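Local coordinates for Low molecular weight phosphotyrosine phosphatase family protein (Streptococcus pyogenes, PDB 5GOT), which probably removes phosphate from tyrosine residues of phosphorylated proteins, as a low molecular weight protein tyrosine phosphatase, at residues V4-L9 against Y106-G111; G10-S15 against D40-N45; M17-M22 against M31-R36; K56-N61 against D121-Y126. All blocks are in the same frame, centred on the assembly; numbering follows the deposited sequence.

Contact 1 (V4-L9 against Y106-G111); sequences VCFVCL and YLFREG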
loop_
_atom_site.group_PDB
_atom_site.type_symbol
_atom_site.label_atom_id
_atom_site.label_comp_id
_atom_site.label_asym_id
_atom_site.label_seq_id
_atom_site.Cartn_x
_atom_site.Cartn_y
_atom_site.Cartn_z
ATOM N N VAL A 4 -4.840 -0.786 7.710
ATOM C CA VAL A 4 -4.496 -1.271 6.380
ATOM C C VAL A 4 -3.000 -1.108 6.165
ATOM O O VAL A 4 -2.433 -0.065 6.501
ATOM C CB VAL A 4 -5.292 -0.516 5.301
ATOM C CG1 VAL A 4 -4.794 -0.911 3.917
ATOM C CG2 VAL A 4 -6.784 -0.793 5.457
ATOM N N CYS A 5 -2.363 -2.134 5.602
ATOM C CA CYS A 5 -0.937 -2.096 5.286
ATOM C C CYS A 5 -0.715 -2.550 3.850
ATOM O O CYS A 5 -0.968 -3.712 3.528
ATOM C CB CYS A 5 -0.145 -2.995 6.232
ATOM S SG CYS A 5 1.644 -2.851 6.011
ATOM N N PHE A 6 -0.216 -1.654 2.999
ATOM C CA PHE A 6 0.152 -2.023 1.635
ATOM C C PHE A 6 1.575 -2.547 1.619
ATOM O O PHE A 6 2.437 -2.050 2.340
ATOM C CB PHE A 6 0.036 -0.835 0.678
ATOM C CG PHE A 6 -1.338 -0.238 0.635
ATOM C CD1 PHE A 6 -2.336 -0.815 -0.140
ATOM C CD2 PHE A 6 -1.638 0.886 1.388
ATOM C CE1 PHE A 6 -3.602 -0.273 -0.160
ATOM C CE2 PHE A 6 -2.898 1.437 1.369
ATOM C CZ PHE A 6 -3.881 0.859 0.587
ATOM N N VAL A 7 1.823 -3.560 0.801
ATOM C CA VAL A 7 3.088 -4.277 0.851
ATOM C C VAL A 7 3.606 -4.497 -0.561
ATOM O O VAL A 7 2.837 -4.847 -1.465
ATOM C CB VAL A 7 2.942 -5.630 1.588
ATOM C CG1 VAL A 7 4.259 -6.343 1.587
ATOM C CG2 VAL A 7 2.439 -5.435 3.021
ATOM N N CYS A 8 4.906 -4.277 -0.759
ATOM C CA CYS A 8 5.592 -4.721 -1.975
ATOM C C CYS A 8 6.964 -5.255 -1.558
ATOM O O CYS A 8 7.228 -5.459 -0.372
ATOM C CB CYS A 8 5.667 -3.609 -3.032
ATOM S SG CYS A 8 6.741 -2.167 -2.613
ATOM N N LEU A 9 7.827 -5.535 -2.538
ATOM C CA LEU A 9 9.086 -6.210 -2.236
ATOM C C LEU A 9 10.005 -5.326 -1.388
ATOM O O LEU A 9 10.576 -5.781 -0.384
ATOM C CB LEU A 9 9.783 -6.618 -3.538
ATOM C CG LEU A 9 11.239 -7.088 -3.404
ATOM C CD1 LEU A 9 11.314 -8.443 -2.747
ATOM C CD2 LEU A 9 11.928 -7.111 -4.763
ATOM N N TYR A 106 -4.507 -9.749 0.884
ATOM C CA TYR A 106 -5.257 -9.412 -0.318
ATOM C C TYR A 106 -4.315 -8.957 -1.426
ATOM O O TYR A 106 -3.235 -8.425 -1.170
ATOM C CB TYR A 106 -6.257 -8.262 -0.083
ATOM C CG TYR A 106 -7.340 -8.501 0.963
ATOM C CD1 TYR A 106 -7.052 -8.406 2.321
ATOM C CD2 TYR A 106 -8.658 -8.761 0.586
ATOM C CE1 TYR A 106 -8.034 -8.598 3.282
ATOM C CE2 TYR A 106 -9.659 -8.956 1.551
ATOM C CZ TYR A 106 -9.332 -8.862 2.892
ATOM O OH TYR A 106 -10.286 -9.040 3.878
ATOM N N LEU A 107 -4.758 -9.137 -2.663
ATOM C CA LEU A 107 -4.096 -8.547 -3.817
ATOM C C LEU A 107 -4.664 -7.153 -4.068
ATOM O O LEU A 107 -5.885 -6.977 -4.118
ATOM C CB LEU A 107 -4.285 -9.431 -5.050
ATOM C CG LEU A 107 -3.605 -8.932 -6.329
ATOM C CD1 LEU A 107 -2.099 -8.912 -6.153
ATOM C CD2 LEU A 107 -3.991 -9.838 -7.496
ATOM N N PHE A 108 -3.773 -6.172 -4.255
ATOM C CA PHE A 108 -4.204 -4.785 -4.423
ATOM C C PHE A 108 -5.227 -4.616 -5.543
ATOM O O PHE A 108 -6.205 -3.876 -5.383
ATOM C CB PHE A 108 -2.993 -3.880 -4.681
ATOM C CG PHE A 108 -3.350 -2.432 -4.830
ATOM C CD1 PHE A 108 -3.508 -1.627 -3.710
ATOM C CD2 PHE A 108 -3.500 -1.864 -6.094
ATOM C CE1 PHE A 108 -3.835 -0.284 -3.839
ATOM C CE2 PHE A 108 -3.819 -0.528 -6.233
ATOM C CZ PHE A 108 -3.997 0.265 -5.100
ATOM N N ARG A 109 -5.005 -5.258 -6.690
ATOM C CA ARG A 109 -5.957 -5.193 -7.784
ATOM C C ARG A 109 -5.764 -6.424 -8.658
ATOM O O ARG A 109 -4.636 -6.872 -8.871
ATOM C CB ARG A 109 -5.797 -3.899 -8.609
ATOM C CG ARG A 109 -4.550 -3.849 -9.481
ATOM C CD ARG A 109 -4.445 -2.520 -10.263
ATOM N NE ARG A 109 -5.566 -2.290 -11.173
ATOM C CZ ARG A 109 -5.619 -2.732 -12.429
ATOM N NH1 ARG A 109 -4.618 -3.446 -12.926
ATOM N NH2 ARG A 109 -6.677 -2.471 -13.188
ATOM N N GLU A 110 -6.871 -6.979 -9.139
ATOM C CA GLU A 110 -6.789 -8.161 -9.984
ATOM C C GLU A 110 -5.995 -7.853 -11.248
ATOM O O GLU A 110 -6.163 -6.795 -11.862
ATOM C CB GLU A 110 -8.198 -8.654 -10.321
ATOM C CG GLU A 110 -8.920 -9.188 -9.081
ATOM C CD GLU A 110 -8.193 -10.369 -8.473
ATOM O OE1 GLU A 110 -8.017 -11.386 -9.174
ATOM O OE2 GLU A 110 -7.773 -10.288 -7.293
ATOM N N GLY A 111 -5.109 -8.777 -11.618
ATOM C CA GLY A 111 -4.125 -8.525 -12.663
ATOM C C GLY A 111 -2.839 -7.880 -12.169
ATOM O O GLY A 111 -1.740 -8.232 -12.617
#

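Contact 2 (G10-S15 against D40-N45); sequences GNICRS and DWEHGN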
loop_
_atom_site.group_PDB
_atom_site.type_symbol
_atom_site.label_atom_id
_atom_site.label_comp_id
_atom_site.label_asym_id
_atom_site.label_seq_id
_atom_site.Cartn_x
_atom_site.Cartn_y
_atom_site.Cartn_z
ATOM N N GLY A 10 10.158 -4.058 -1.775
ATOM C CA GLY A 10 11.112 -3.186 -1.116
ATOM C C GLY A 10 10.539 -1.997 -0.373
ATOM O O GLY A 10 11.289 -1.312 0.330
ATOM N N ASN A 11 9.234 -1.720 -0.513
ATOM C CA ASN A 11 8.583 -0.635 0.238
ATOM C C ASN A 11 9.257 0.715 -0.043
ATOM O O ASN A 11 9.422 1.549 0.849
ATOM C CB ASN A 11 8.575 -0.945 1.751
ATOM C CG ASN A 11 7.729 0.030 2.584
ATOM O OD1 ASN A 11 8.117 0.390 3.711
ATOM N ND2 ASN A 11 6.558 0.426 2.066
ATOM N N ILE A 12 9.657 0.934 -1.296
ATOM C CA ILE A 12 10.101 2.260 -1.717
ATOM C C ILE A 12 9.398 2.755 -2.968
ATOM O O ILE A 12 9.403 3.972 -3.211
ATOM C CB ILE A 12 11.641 2.319 -1.908
ATOM C CG1 ILE A 12 12.123 1.434 -3.065
ATOM C CG2 ILE A 12 12.395 1.982 -0.612
ATOM C CD1 ILE A 12 13.632 1.633 -3.357
ATOM N N CYS A 13 8.722 1.887 -3.744
ATOM C CA CYS A 13 8.046 2.296 -4.974
ATOM C C CYS A 13 6.542 2.178 -4.824
ATOM O O CYS A 13 5.868 3.179 -4.509
ATOM C CB CYS A 13 8.557 1.464 -6.160
ATOM S SG CYS A 13 10.278 1.844 -6.686
ATOM N N ARG A 14 5.944 1.004 -5.063
ATOM C CA ARG A 14 4.490 0.906 -5.193
ATOM C C ARG A 14 3.786 1.032 -3.846
ATOM O O ARG A 14 2.806 1.779 -3.717
ATOM C CB ARG A 14 4.105 -0.416 -5.866
ATOM C CG ARG A 14 4.250 -0.432 -7.374
ATOM C CD ARG A 14 4.017 -1.830 -7.941
ATOM N NE ARG A 14 4.942 -2.782 -7.338
ATOM C CZ ARG A 14 5.014 -4.066 -7.670
ATOM N NH1 ARG A 14 4.212 -4.556 -8.598
ATOM N NH2 ARG A 14 5.896 -4.855 -7.064
ATOM N N SER A 15 4.255 0.300 -2.826
ATOM C CA SER A 15 3.464 0.288 -1.600
ATOM C C SER A 15 3.463 1.642 -0.887
ATOM O O SER A 15 2.409 2.030 -0.361
ATOM C CB SER A 15 3.920 -0.822 -0.637
ATOM O OG SER A 15 5.303 -0.765 -0.344
ATOM N N ASP A 40 14.176 -7.461 3.225
ATOM C CA ASP A 40 15.221 -6.616 3.793
ATOM C C ASP A 40 15.841 -5.658 2.800
ATOM O O ASP A 40 16.593 -4.771 3.215
ATOM C CB ASP A 40 16.379 -7.487 4.297
ATOM C CG ASP A 40 16.445 -7.541 5.763
ATOM O OD1 ASP A 40 15.602 -6.873 6.402
ATOM O OD2 ASP A 40 17.338 -8.243 6.290
ATOM N N TRP A 41 15.592 -5.859 1.509
ATOM C CA TRP A 41 16.541 -5.459 0.481
ATOM C C TRP A 41 16.682 -3.947 0.329
ATOM O O TRP A 41 17.633 -3.502 -0.316
ATOM C CB TRP A 41 16.138 -6.105 -0.842
ATOM C CG TRP A 41 16.139 -7.614 -0.780
ATOM C CD1 TRP A 41 16.473 -8.396 0.296
ATOM C CD2 TRP A 41 15.810 -8.516 -1.841
ATOM N NE1 TRP A 41 16.372 -9.722 -0.035
ATOM C CE2 TRP A 41 15.961 -9.826 -1.338
ATOM C CE3 TRP A 41 15.392 -8.345 -3.169
ATOM C CZ2 TRP A 41 15.715 -10.956 -2.114
ATOM C CZ3 TRP A 41 15.155 -9.469 -3.940
ATOM C CH2 TRP A 41 15.312 -10.759 -3.409
ATOM N N GLU A 42 15.777 -3.152 0.900
ATOM C CA GLU A 42 15.853 -1.701 0.795
ATOM C C GLU A 42 15.700 -1.041 2.158
ATOM O O GLU A 42 15.423 0.164 2.229
ATOM C CB GLU A 42 14.783 -1.174 -0.174
ATOM C CG GLU A 42 14.937 -1.666 -1.622
ATOM C CD GLU A 42 16.074 -0.961 -2.363
ATOM O OE1 GLU A 42 16.608 0.018 -1.803
ATOM O OE2 GLU A 42 16.424 -1.367 -3.501
ATOM N N HIS A 43 15.872 -1.802 3.242
ATOM C CA HIS A 43 15.417 -1.341 4.549
ATOM C C HIS A 43 16.150 -0.074 4.967
ATOM O O HIS A 43 17.370 0.042 4.806
ATOM C CB HIS A 43 15.588 -2.444 5.599
ATOM C CG HIS A 43 16.988 -2.585 6.114
ATOM N ND1 HIS A 43 17.497 -1.780 7.111
ATOM C CD2 HIS A 43 17.984 -3.436 5.769
ATOM C CE1 HIS A 43 18.749 -2.125 7.355
ATOM N NE2 HIS A 43 19.068 -3.130 6.558
ATOM N N GLY A 44 15.391 0.891 5.477
ATOM C CA GLY A 44 15.933 2.160 5.879
ATOM C C GLY A 44 15.983 3.214 4.793
ATOM O O GLY A 44 16.100 4.398 5.115
ATOM N N ASN A 45 15.878 2.826 3.518
ATOM C CA ASN A 45 15.992 3.782 2.426
ATOM C C ASN A 45 14.690 4.560 2.240
ATOM O O ASN A 45 13.601 4.046 2.500
ATOM C CB ASN A 45 16.359 3.064 1.131
ATOM C CG ASN A 45 17.703 2.400 1.216
ATOM O OD1 ASN A 45 18.548 2.820 2.006
ATOM N ND2 ASN A 45 17.916 1.357 0.422
HETATM O O HOH W 1 10.249 4.170 1.735
#

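Contact 3 (M17-M22 against M31-R36); sequences MAEFVM and MMIESR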
loop_
_atom_site.group_PDB
_atom_site.type_symbol
_atom_site.label_atom_id
_atom_site.label_comp_id
_atom_site.label_asym_id
_atom_site.label_seq_id
_atom_site.Cartn_x
_atom_site.Cartn_y
_atom_site.Cartn_z
ATOM N N MET A 17 3.530 4.486 -2.400
ATOM C CA MET A 17 2.612 5.287 -3.196
ATOM C C MET A 17 1.170 5.020 -2.779
ATOM O O MET A 17 0.383 5.958 -2.604
ATOM C CB MET A 17 2.801 5.013 -4.687
ATOM C CG MET A 17 2.139 6.085 -5.566
ATOM S SD MET A 17 2.151 5.668 -7.306
ATOM C CE MET A 17 3.919 5.719 -7.615
ATOM N N ALA A 18 0.823 3.747 -2.561
ATOM C CA ALA A 18 -0.538 3.411 -2.151
ATOM C C ALA A 18 -0.854 3.999 -0.782
ATOM O O ALA A 18 -1.941 4.559 -0.581
ATOM C CB ALA A 18 -0.735 1.890 -2.146
ATOM N N GLU A 19 0.098 3.907 0.158
ATOM C CA GLU A 19 -0.088 4.474 1.492
ATOM C C GLU A 19 -0.546 5.920 1.415
ATOM O O GLU A 19 -1.601 6.287 1.941
ATOM C CB GLU A 19 1.210 4.377 2.308
ATOM C CG GLU A 19 1.149 5.150 3.627
ATOM C CD GLU A 19 2.398 5.005 4.500
ATOM O OE1 GLU A 19 3.315 4.225 4.163
ATOM O OE2 GLU A 19 2.458 5.688 5.540
ATOM N N PHE A 20 0.223 6.755 0.711
ATOM C CA PHE A 20 -0.062 8.181 0.755
ATOM C C PHE A 20 -1.193 8.574 -0.185
ATOM O O PHE A 20 -1.917 9.529 0.110
ATOM C CB PHE A 20 1.235 8.961 0.511
ATOM C CG PHE A 20 2.243 8.740 1.605
ATOM C CD1 PHE A 20 2.003 9.228 2.884
ATOM C CD2 PHE A 20 3.381 7.976 1.389
ATOM C CE1 PHE A 20 2.906 8.987 3.928
ATOM C CE2 PHE A 20 4.302 7.747 2.416
ATOM C CZ PHE A 20 4.060 8.251 3.690
ATOM N N VAL A 21 -1.399 7.854 -1.289
ATOM C CA VAL A 21 -2.600 8.096 -2.082
ATOM C C VAL A 21 -3.843 7.721 -1.272
ATOM O O VAL A 21 -4.816 8.480 -1.210
ATOM C CB VAL A 21 -2.539 7.342 -3.424
ATOM C CG1 VAL A 21 -3.864 7.474 -4.170
ATOM C CG2 VAL A 21 -1.402 7.881 -4.297
ATOM N N MET A 22 -3.818 6.559 -0.609
ATOM C CA MET A 22 -4.960 6.183 0.221
ATOM C C MET A 22 -5.176 7.199 1.339
ATOM O O MET A 22 -6.316 7.578 1.638
ATOM C CB MET A 22 -4.760 4.785 0.811
ATOM C CG MET A 22 -6.029 4.192 1.411
ATOM S SD MET A 22 -7.135 3.670 0.116
ATOM C CE MET A 22 -8.639 3.325 1.048
ATOM N N MET A 31 -9.452 5.435 9.154
ATOM C CA MET A 31 -8.616 4.345 8.660
ATOM C C MET A 31 -7.153 4.611 8.986
ATOM O O MET A 31 -6.649 5.720 8.772
ATOM C CB MET A 31 -8.793 4.143 7.149
ATOM C CG MET A 31 -8.167 2.855 6.629
ATOM S SD MET A 31 -8.250 2.683 4.833
ATOM C CE MET A 31 -10.012 2.558 4.554
ATOM N N MET A 32 -6.475 3.596 9.507
ATOM C CA MET A 32 -5.057 3.681 9.814
ATOM C C MET A 32 -4.290 2.966 8.709
ATOM O O MET A 32 -4.580 1.805 8.400
ATOM C CB MET A 32 -4.768 3.065 11.185
ATOM C CG MET A 32 -3.326 3.179 11.671
ATOM S SD MET A 32 -2.365 1.683 11.355
ATOM C CE MET A 32 -1.183 1.728 12.699
ATOM N N ILE A 33 -3.340 3.665 8.091
ATOM C CA ILE A 33 -2.732 3.222 6.839
ATOM C C ILE A 33 -1.222 3.307 6.969
ATOM O O ILE A 33 -0.689 4.348 7.367
ATOM C CB ILE A 33 -3.220 4.060 5.643
ATOM C CG1 ILE A 33 -4.739 3.983 5.520
ATOM C CG2 ILE A 33 -2.601 3.554 4.357
ATOM C CD1 ILE A 33 -5.324 5.105 4.716
ATOM N N GLU A 34 -0.542 2.205 6.658
ATOM C CA GLU A 34 0.912 2.122 6.659
ATOM C C GLU A 34 1.331 1.272 5.465
ATOM O O GLU A 34 0.488 0.783 4.706
ATOM C CB GLU A 34 1.441 1.554 7.979
ATOM C CG GLU A 34 1.243 2.512 9.157
ATOM C CD GLU A 34 2.090 2.148 10.359
ATOM O OE1 GLU A 34 1.727 2.525 11.495
ATOM O OE2 GLU A 34 3.116 1.465 10.165
ATOM N N SER A 35 2.641 1.108 5.280
ATOM C CA SER A 35 3.159 0.244 4.228
ATOM C C SER A 35 4.425 -0.453 4.709
ATOM O O SER A 35 5.108 0.011 5.629
ATOM C CB SER A 35 3.423 1.017 2.918
ATOM O OG SER A 35 4.410 2.041 3.082
ATOM N N ARG A 36 4.725 -1.589 4.081
ATOM C CA ARG A 36 5.859 -2.411 4.482
ATOM C C ARG A 36 6.444 -3.125 3.273
ATOM O O ARG A 36 5.846 -3.165 2.189
ATOM C CB ARG A 36 5.460 -3.467 5.524
ATOM C CG ARG A 36 4.964 -2.930 6.842
ATOM C CD ARG A 36 6.092 -2.509 7.783
ATOM N NE ARG A 36 5.519 -2.225 9.092
ATOM C CZ ARG A 36 4.928 -1.078 9.408
ATOM N NH1 ARG A 36 4.860 -0.092 8.516
ATOM N NH2 ARG A 36 4.403 -0.918 10.615
HETATM O O HOH W 2 4.387 3.291 6.428
#

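Contact 4 (K56-N61 against D121-Y126); sequences KTYQIN and DFEETY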
loop_
_atom_site.group_PDB
_atom_site.type_symbol
_atom_site.label_atom_id
_atom_site.label_comp_id
_atom_site.label_asym_id
_atom_site.label_seq_id
_atom_site.Cartn_x
_atom_site.Cartn_y
_atom_site.Cartn_z
ATOM N N LYS A 56 4.550 14.529 -5.576
ATOM C CA LYS A 56 4.658 15.983 -5.656
ATOM C C LYS A 56 3.847 16.519 -6.827
ATOM O O LYS A 56 3.103 17.496 -6.685
ATOM C CB LYS A 56 6.124 16.399 -5.781
ATOM C CG LYS A 56 6.991 16.152 -4.545
ATOM C CD LYS A 56 8.311 16.929 -4.688
ATOM C CE LYS A 56 9.367 16.519 -3.677
ATOM N NZ LYS A 56 10.623 16.053 -4.340
ATOM N N THR A 57 3.965 15.870 -7.992
ATOM C CA THR A 57 3.268 16.325 -9.195
ATOM C C THR A 57 1.765 16.404 -8.972
ATOM O O THR A 57 1.101 17.336 -9.448
ATOM C CB THR A 57 3.581 15.388 -10.360
ATOM O OG1 THR A 57 4.963 15.496 -10.698
ATOM C CG2 THR A 57 2.738 15.726 -11.581
ATOM N N TYR A 58 1.203 15.434 -8.258
ATOM C CA TYR A 58 -0.223 15.424 -7.994
ATOM C C TYR A 58 -0.565 16.025 -6.635
ATOM O O TYR A 58 -1.711 15.918 -6.193
ATOM C CB TYR A 58 -0.762 13.998 -8.136
ATOM C CG TYR A 58 -0.732 13.543 -9.581
ATOM C CD1 TYR A 58 -1.731 13.925 -10.465
ATOM C CD2 TYR A 58 0.309 12.766 -10.068
ATOM C CE1 TYR A 58 -1.707 13.530 -11.794
ATOM C CE2 TYR A 58 0.343 12.358 -11.396
ATOM C CZ TYR A 58 -0.666 12.753 -12.256
ATOM O OH TYR A 58 -0.655 12.365 -13.579
ATOM N N GLN A 59 0.397 16.676 -5.980
ATOM C CA GLN A 59 0.154 17.388 -4.726
ATOM C C GLN A 59 -0.457 16.456 -3.681
ATOM O O GLN A 59 -1.469 16.763 -3.045
ATOM C CB GLN A 59 -0.739 18.611 -4.955
ATOM C CG GLN A 59 -0.261 19.543 -6.057
ATOM C CD GLN A 59 -1.137 20.775 -6.187
ATOM O OE1 GLN A 59 -1.889 20.919 -7.155
ATOM N NE2 GLN A 59 -1.044 21.673 -5.210
ATOM N N ILE A 60 0.156 15.292 -3.521
ATOM C CA ILE A 60 -0.272 14.318 -2.528
ATOM C C ILE A 60 0.725 14.379 -1.382
ATOM O O ILE A 60 1.905 14.050 -1.551
ATOM C CB ILE A 60 -0.378 12.912 -3.130
ATOM C CG1 ILE A 60 -1.435 12.931 -4.231
ATOM C CG2 ILE A 60 -0.712 11.891 -2.046
ATOM C CD1 ILE A 60 -1.958 11.607 -4.594
ATOM N N ASN A 61 0.258 14.833 -0.223
ATOM C CA ASN A 61 1.133 14.942 0.934
ATOM C C ASN A 61 1.725 13.582 1.268
ATOM O O ASN A 61 1.076 12.546 1.087
ATOM C CB ASN A 61 0.367 15.488 2.141
ATOM C CG ASN A 61 -0.106 16.918 1.938
ATOM O OD1 ASN A 61 0.404 17.639 1.079
ATOM N ND2 ASN A 61 -1.086 17.337 2.735
ATOM N N ASP A 121 7.630 3.530 -15.355
ATOM C CA ASP A 121 6.488 4.371 -15.714
ATOM C C ASP A 121 5.673 4.643 -14.449
ATOM O O ASP A 121 4.666 3.984 -14.170
ATOM C CB ASP A 121 5.664 3.699 -16.791
ATOM C CG ASP A 121 4.589 4.594 -17.335
ATOM O OD1 ASP A 121 4.297 5.636 -16.712
ATOM O OD2 ASP A 121 4.041 4.252 -18.396
ATOM N N PHE A 122 6.104 5.643 -13.681
ATOM C CA PHE A 122 5.423 5.940 -12.425
ATOM C C PHE A 122 4.089 6.645 -12.640
ATOM O O PHE A 122 3.268 6.679 -11.720
ATOM C CB PHE A 122 6.327 6.771 -11.518
ATOM C CG PHE A 122 7.481 5.989 -10.968
ATOM C CD1 PHE A 122 8.621 5.790 -11.731
ATOM C CD2 PHE A 122 7.408 5.418 -9.704
ATOM C CE1 PHE A 122 9.686 5.055 -11.224
ATOM C CE2 PHE A 122 8.466 4.679 -9.197
ATOM C CZ PHE A 122 9.602 4.493 -9.963
ATOM N N GLU A 123 3.861 7.203 -13.829
ATOM C CA GLU A 123 2.544 7.735 -14.166
ATOM C C GLU A 123 1.509 6.621 -14.265
ATOM O O GLU A 123 0.424 6.720 -13.684
ATOM C CB GLU A 123 2.623 8.515 -15.477
ATOM C CG GLU A 123 1.271 8.869 -16.075
ATOM C CD GLU A 123 0.515 9.893 -15.262
ATOM O OE1 GLU A 123 1.130 10.537 -14.392
ATOM O OE2 GLU A 123 -0.699 10.059 -15.500
ATOM N N GLU A 124 1.824 5.558 -15.015
ATOM C CA GLU A 124 0.960 4.379 -15.053
ATOM C C GLU A 124 0.708 3.844 -13.649
ATOM O O GLU A 124 -0.427 3.500 -13.298
ATOM C CB GLU A 124 1.577 3.285 -15.931
ATOM C CG GLU A 124 0.752 1.966 -15.961
ATOM C CD GLU A 124 1.330 0.885 -16.890
ATOM O OE1 GLU A 124 2.555 0.613 -16.846
ATOM O OE2 GLU A 124 0.550 0.298 -17.672
ATOM N N THR A 125 1.769 3.768 -12.835
ATOM C CA THR A 125 1.639 3.299 -11.458
ATOM C C THR A 125 0.665 4.169 -10.684
ATOM O O THR A 125 -0.225 3.668 -9.982
ATOM C CB THR A 125 3.008 3.299 -10.758
ATOM O OG1 THR A 125 3.947 2.533 -11.520
ATOM C CG2 THR A 125 2.897 2.709 -9.351
ATOM N N TYR A 126 0.825 5.486 -10.794
ATOM C CA TYR A 126 -0.042 6.385 -10.050
ATOM C C TYR A 126 -1.496 6.187 -10.446
ATOM O O TYR A 126 -2.370 6.067 -9.583
ATOM C CB TYR A 126 0.383 7.838 -10.264
ATOM C CG TYR A 126 -0.611 8.806 -9.677
ATOM C CD1 TYR A 126 -0.652 9.042 -8.316
ATOM C CD2 TYR A 126 -1.534 9.460 -10.487
ATOM C CE1 TYR A 126 -1.582 9.902 -7.770
ATOM C CE2 TYR A 126 -2.464 10.329 -9.943
ATOM C CZ TYR A 126 -2.481 10.539 -8.585
ATOM O OH TYR A 126 -3.396 11.404 -8.040
#

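Contact 1 (V4-L9 against Y106-G111)
Phe6 and Phe108 meet through one side of each ring, and this pair is the whole of the contact. Phe6 CE1 sits 3.7 Å from Phe108 CE1, in the plane of the Phe108 ring and at its edge. The rings meet obliquely, planes at 66° and centroids 5.8 Å apart. With CG anti to the backbone N (chi1 -179°), Phe108 directs its ring from the loop after strand 105-107 toward Phe6. On the Phe6 side Val4 CG1 lies 3.8 Å above the ring plane, toward the rim. Ile83, from the strand that runs between the two, touches both rings, and Ala18 and Met22 of helix 14-23 close in on Phe6. Trp136 packs against Phe108 and donates its NE1 hydrogen to the carbonyl O of Phe108. Beyond this tight spot the chain peels off: Arg109 leaves the core, and Glu110 and Gly111 lie in solvent. The ring pair belongs to the hydrophobic core between sheet and helices in the parallel alpha/beta fold of this phosphatase family, with strand 81-84 lying between strands 2-8 and 105-107.

Contact 2 (G10-S15 against D40-N45)
Ile12 and Glu42 cross at about a right angle. The Ile12 CD1 methyl packs on the carboxylate end of the acid, 3.7 Å from Glu42 CD with OE1 equally near, while Ile12 CG2 lies by Glu42 CB and 3.9 Å from Asn45 O. Gly10 adds a backbone contact, its O 3.5 Å from Glu42 CB; having no side chain, it lets the glutamate's CG come close over its CA. No direct hydrogen bond joins the two segments. Within them, Asn45 ND2 donates to Glu42 OE1 at 2.9 Å (151°), the acceptor in the amide plane and met nearly end-on, which fixes the carboxylate beside the methyl; a bend at chi2 (-75°) folds the acid into place. Asn11 ND2 reaches Ser15 OG at 3.0 Å (163°), tying the loop to the first turn of helix 14-23. Ser68 bonds to both sides, through its OG to Gly10 O and through its backbone to Gly44 and Asn45. One water donates to Asn11 O at 2.9 Å and, weakly, to Asn45 O. The Asp40-Asn45 turns thus flank the probable phosphate-binding P-loop through a direct join of van der Waals packing, supplemented by one weakly held water bridge.

Contact 3 (M17-M22 against M31-R36)
Glu19, Ile33 and Met22 carry most of this helix-on-strand packing. Glu19 runs out extended from helix 14-23, CG anti to the backbone N (chi1 171°), and brings its carboxylate to the strand. Ser35 OG donates to Glu19 OE1 at 2.7 Å, meeting the oxygen nearly along its C-O axis. The same oxygen takes a second hydrogen from a water 2.7 Å away, and that water accepts from Ser35 N at 3.0 Å, so OE1 is gripped from two directions and the strand's N-H is satisfied through it. The other oxygen, OE2, pairs with Lys23, which probably offsets the cost of burying the acid. Ser35 OG in turn accepts from Asn11 ND2.

Ile33 divides its two branches. CG2 slides along the glutamate, 3.8 Å from Glu19 O, while CD1 presses into Met22 at 3.5 Å from Met22 CG, a snug fit. Met22 bends at chi2 (74°), which carries its CE to Met31 CE, 3.8 Å away, the two methionines crossing at about a right angle. Apart from this packing, Arg36 clasps Glu34 OE2 with NH1 and NH2, in a salt bridge along the strand.

The helix and strand segments run 165° apart in direction, with axes 7.5 Å from each other. Helix 14-23 is thus the return leg of a right-handed beta-alpha-beta crossover between strands 2-8 and 31-37, the opening unit of this parallel-sheet phosphatase fold.

Contact 4 (K56-N61 against D121-Y126)
The Tyr58 ring carries Tyr126 on one face and the methyl CG2 of Thr57, toward the rim, on the other, while Glu123 OE1 sits at its edge, in the ring plane. The two tyrosines form an offset stack, centroids 4.0 Å apart and planes only 11° from parallel, with Tyr126 CE2 over the middle of the Tyr58 ring. At the edge of the Tyr126 ring, in plane, comes Ile60 CD1, 3.6 Å from Tyr126 CE1. Tyr58 stands where helix 49-57 gives out: Gln59, at positive phi, is the C-prime residue of a Schellman motif, with Ile60 N bonded to Leu55 O and Gln59 N to Lys56 O. Across from it helix 122-140 begins, N-capped by Asp121, whose OD1 takes Glu124 N at 3.0 Å. Val21 of helix 14-23 touches both Ile60 and Tyr126, so the contact lies on the helical layer over one side of the sheet. Tyr58 OH donates to Glu123 OE1 at 2.7 Å, and the carboxylate oxygen accepts through its syn lone pair. A bend at chi2 (69°) swings the carboxylate to the hydroxyl, with its plane 32° from the ring; Glu123 OE2 meanwhile accepts from Gln127 NE2.

Cys8 and Leu9, which end the first segment of contact 1, run into Gly10-Ser15 of contact 2, together the Cys-x5-Arg-Ser signature of this family and probably its phosphate-binding P-loop; Cys8 SG lies 3.0 Å from Ser15 OG. Contact 3 backs the same loop, Ser35 CB packing 3.6 Å from Ser15 O, and shares its sheet with contact 1, where Phe6 O probably takes Arg36 N at 2.9 Å. Contact 4 is farther off, its centre about 17 Å from that of contact 2, yet it touches the loop: Thr125 CG2 is 4.0 Å from Arg14 CG. It also meets contact 3, Ile60 CG2 lying 3.4 Å from Phe20 O. Contacts 1 and 4 do not touch.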